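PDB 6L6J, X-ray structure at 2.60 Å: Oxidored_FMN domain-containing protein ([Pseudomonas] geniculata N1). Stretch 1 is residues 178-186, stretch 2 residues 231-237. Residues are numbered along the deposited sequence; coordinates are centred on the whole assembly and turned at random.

Stretch 1 178-186: LQDFLDTRV
Stretch 2, residues 231-237: RRQTNLT

Residues 178-186 carry the end of a helix and the turn that follows it, and residues 231-237 pack against that turn as an irregular segment with neither helix nor strand. Helical geometry holds through L182 (phi/psi -55/-41), with L182 N bonded to L178 O and D183 N to Q179 O, both at 2.9 Å. D183 breaks it at -82/115, after which T184 and R185 return to values near -65/-22 and V186 N reaches D183 O at 3.0 Å. In the second stretch, R232 is extended (-137/162), Q233 bends at -75/75 so that T234 N meets R232 O at 2.8 Å, and T234 (-83/-10) leads into N235 with positive phi (78/9) before L236 (-84/76). The two stretches, segments of one chain, run in opposite senses: the CA of D183 lies 6.7 Å from the CA of L236, and the CA of R185 5.9 Å from the CA of T234. Together they bury 411 Å².

The apolar part of the contact centres on L236, whose CA-to-CB bond points toward the helix end. With chi1 m and chi2 t, its CD2 comes 3.8 Å from L182 O and 4.2 Å from L182 CB, while its CD1 lies 3.6 Å from D183 CG and 4.2 Å from Q179 NE2. The leucine thus fills the space beside the last helical turn, touching polar groups through van der Waals contact alone; the Q179 amide finds its hydrogen bonds elsewhere in the structure.

D183 organises the turn. Its t rotamer (chi2 -21°) lets OD1 accept a hydrogen bond from R185 N at 2.9 Å, bracing the backbone just after the helix, and the same OD1 packs 3.4 Å from T234 CB. T184, chi1 p, adds a looser approach, its OG1 3.6 Å from T234 O.

The hydrogen bond between the stretches is weak: R185 NE donates to Q233 O at 3.4 Å, with an N-H...O angle of 161°. The CA-to-CB bond of R185 points toward the second stretch; chi1 is -103°, chi2 and chi3 are t and chi4 is -65°, laying its aliphatic portion along T234 (chi1 p), where R185 CD is only 3.0 Å from T234 CG2, a tight contact at a poorly ordered residue.

The two arginines also meet. R185 CD touches R232 CD at 3.4 Å, and R232 CD lies over one face of the R185 guanidinium. R232 has chi angles of 33°, 145°, 78° and 159°, which bring its NH1 to 3.5 Å from R185 NH2. These like charges should repel; both residues are exposed, so solvent can help screen them.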

# COMPACT_ATOMS: atom_id res chain seq x y z
N LEU A 178 2.58 -1.61 24.81
CA LEU A 178 3.33 -2.81 25.27
C LEU A 178 4.76 -2.72 24.72
O LEU A 178 5.69 -2.97 25.50
CB LEU A 178 2.62 -4.09 24.81
CG LEU A 178 1.15 -4.23 25.23
CD1 LEU A 178 0.58 -5.54 24.71
CD2 LEU A 178 0.96 -4.17 26.74
N GLN A 179 4.92 -2.36 23.45
CA GLN A 179 6.26 -2.18 22.80
C GLN A 179 6.97 -1.01 23.48
O GLN A 179 8.16 -1.15 23.77
CB GLN A 179 6.14 -1.96 21.28
CG GLN A 179 7.48 -2.06 20.58
CD GLN A 179 7.43 -1.98 19.07
OE1 GLN A 179 6.42 -2.26 18.41
NE2 GLN A 179 8.57 -1.60 18.49
N ASP A 180 6.25 0.08 23.76
CA ASP A 180 6.78 1.25 24.52
C ASP A 180 7.32 0.77 25.87
O ASP A 180 8.42 1.17 26.25
CB ASP A 180 5.74 2.35 24.68
CG ASP A 180 5.34 3.05 23.38
OD1 ASP A 180 6.11 2.92 22.36
OD2 ASP A 180 4.25 3.71 23.37
N PHE A 181 6.62 -0.12 26.56
CA PHE A 181 7.10 -0.66 27.86
C PHE A 181 8.35 -1.51 27.64
O PHE A 181 9.34 -1.33 28.37
CB PHE A 181 5.97 -1.35 28.61
CG PHE A 181 5.20 -0.45 29.54
CD1 PHE A 181 4.26 0.43 29.06
CD2 PHE A 181 5.43 -0.50 30.91
CE1 PHE A 181 3.54 1.24 29.93
CE2 PHE A 181 4.72 0.32 31.78
CZ PHE A 181 3.78 1.19 31.29
N LEU A 182 8.35 -2.37 26.62
CA LEU A 182 9.52 -3.21 26.23
C LEU A 182 10.79 -2.40 25.95
O LEU A 182 11.89 -2.90 26.24
CB LEU A 182 9.17 -3.95 24.94
CG LEU A 182 8.82 -5.42 25.08
CD1 LEU A 182 8.73 -6.03 23.69
CD2 LEU A 182 9.84 -6.13 25.96
N ASP A 183 10.64 -1.25 25.28
CA ASP A 183 11.73 -0.48 24.62
C ASP A 183 12.46 0.37 25.66
O ASP A 183 11.81 1.30 26.22
CB ASP A 183 11.16 0.40 23.49
CG ASP A 183 12.19 0.95 22.53
OD1 ASP A 183 13.38 1.00 22.92
OD2 ASP A 183 11.80 1.32 21.38
N THR A 184 13.75 0.08 25.92
CA THR A 184 14.61 0.87 26.85
C THR A 184 14.77 2.30 26.37
O THR A 184 15.06 3.15 27.21
CB THR A 184 16.00 0.28 27.06
OG1 THR A 184 16.55 -0.02 25.78
CG2 THR A 184 15.97 -0.96 27.92
N ARG A 185 14.60 2.56 25.07
CA ARG A 185 14.63 3.94 24.52
C ARG A 185 13.40 4.75 24.97
O ARG A 185 13.49 5.97 24.96
CB ARG A 185 14.74 3.93 23.00
CG ARG A 185 16.14 4.24 22.49
CD ARG A 185 16.19 3.95 21.02
NE ARG A 185 17.46 4.10 20.32
CZ ARG A 185 18.12 5.24 20.15
NH1 ARG A 185 19.25 5.25 19.47
NH2 ARG A 185 17.67 6.36 20.70
N VAL A 186 12.31 4.09 25.36
CA VAL A 186 11.04 4.74 25.79
C VAL A 186 10.81 4.51 27.29
O VAL A 186 10.41 5.48 27.97
CB VAL A 186 9.82 4.24 24.99
CG1 VAL A 186 8.63 5.15 25.20
CG2 VAL A 186 10.10 4.08 23.50
N ARG A 231 13.88 0.72 12.66
CA ARG A 231 13.81 2.22 12.68
C ARG A 231 15.18 2.73 13.16
O ARG A 231 15.93 3.27 12.33
CB ARG A 231 12.62 2.72 13.51
CG ARG A 231 12.47 4.23 13.58
CD ARG A 231 12.29 4.92 12.22
NE ARG A 231 12.86 6.28 12.21
CZ ARG A 231 12.30 7.35 12.77
NH1 ARG A 231 12.92 8.52 12.72
NH2 ARG A 231 11.12 7.27 13.37
N ARG A 232 15.50 2.49 14.44
CA ARG A 232 16.76 2.95 15.10
C ARG A 232 17.29 1.79 15.95
O ARG A 232 16.49 0.88 16.24
CB ARG A 232 16.50 4.20 15.95
CG ARG A 232 15.10 4.27 16.57
CD ARG A 232 15.08 4.90 17.94
NE ARG A 232 15.14 6.36 17.92
CZ ARG A 232 14.75 7.17 18.92
NH1 ARG A 232 14.24 6.69 20.04
NH2 ARG A 232 14.85 8.48 18.77
N GLN A 233 18.56 1.82 16.35
CA GLN A 233 19.18 0.77 17.21
C GLN A 233 18.68 0.93 18.65
O GLN A 233 19.45 1.42 19.49
CB GLN A 233 20.71 0.82 17.11
CG GLN A 233 21.22 0.91 15.67
CD GLN A 233 22.50 0.15 15.43
OE1 GLN A 233 23.12 -0.41 16.34
NE2 GLN A 233 22.91 0.10 14.17
N THR A 234 17.42 0.53 18.90
CA THR A 234 16.71 0.56 20.22
C THR A 234 17.07 -0.69 21.04
O THR A 234 16.72 -0.71 22.24
CB THR A 234 15.18 0.71 20.07
OG1 THR A 234 14.65 -0.40 19.36
CG2 THR A 234 14.70 1.96 19.34
N ASN A 235 17.74 -1.69 20.43
CA ASN A 235 18.20 -2.98 21.05
C ASN A 235 17.04 -3.98 21.19
O ASN A 235 17.23 -5.03 21.84
CB ASN A 235 18.92 -2.77 22.39
CG ASN A 235 20.27 -2.11 22.23
OD1 ASN A 235 20.85 -2.12 21.15
ND2 ASN A 235 20.78 -1.55 23.31
N LEU A 236 15.87 -3.67 20.60
CA LEU A 236 14.75 -4.63 20.38
C LEU A 236 15.05 -5.38 19.09
O LEU A 236 14.45 -5.04 18.05
CB LEU A 236 13.41 -3.89 20.27
CG LEU A 236 12.94 -3.12 21.51
CD1 LEU A 236 11.67 -2.32 21.18
CD2 LEU A 236 12.70 -4.04 22.70
N THR A 237 15.99 -6.33 19.13
CA THR A 237 16.39 -7.17 17.97
C THR A 237 16.04 -8.63 18.24
O THR A 237 15.98 -9.01 19.43
CB THR A 237 17.87 -6.98 17.63
OG1 THR A 237 18.63 -7.22 18.82
CG2 THR A 237 18.16 -5.60 17.08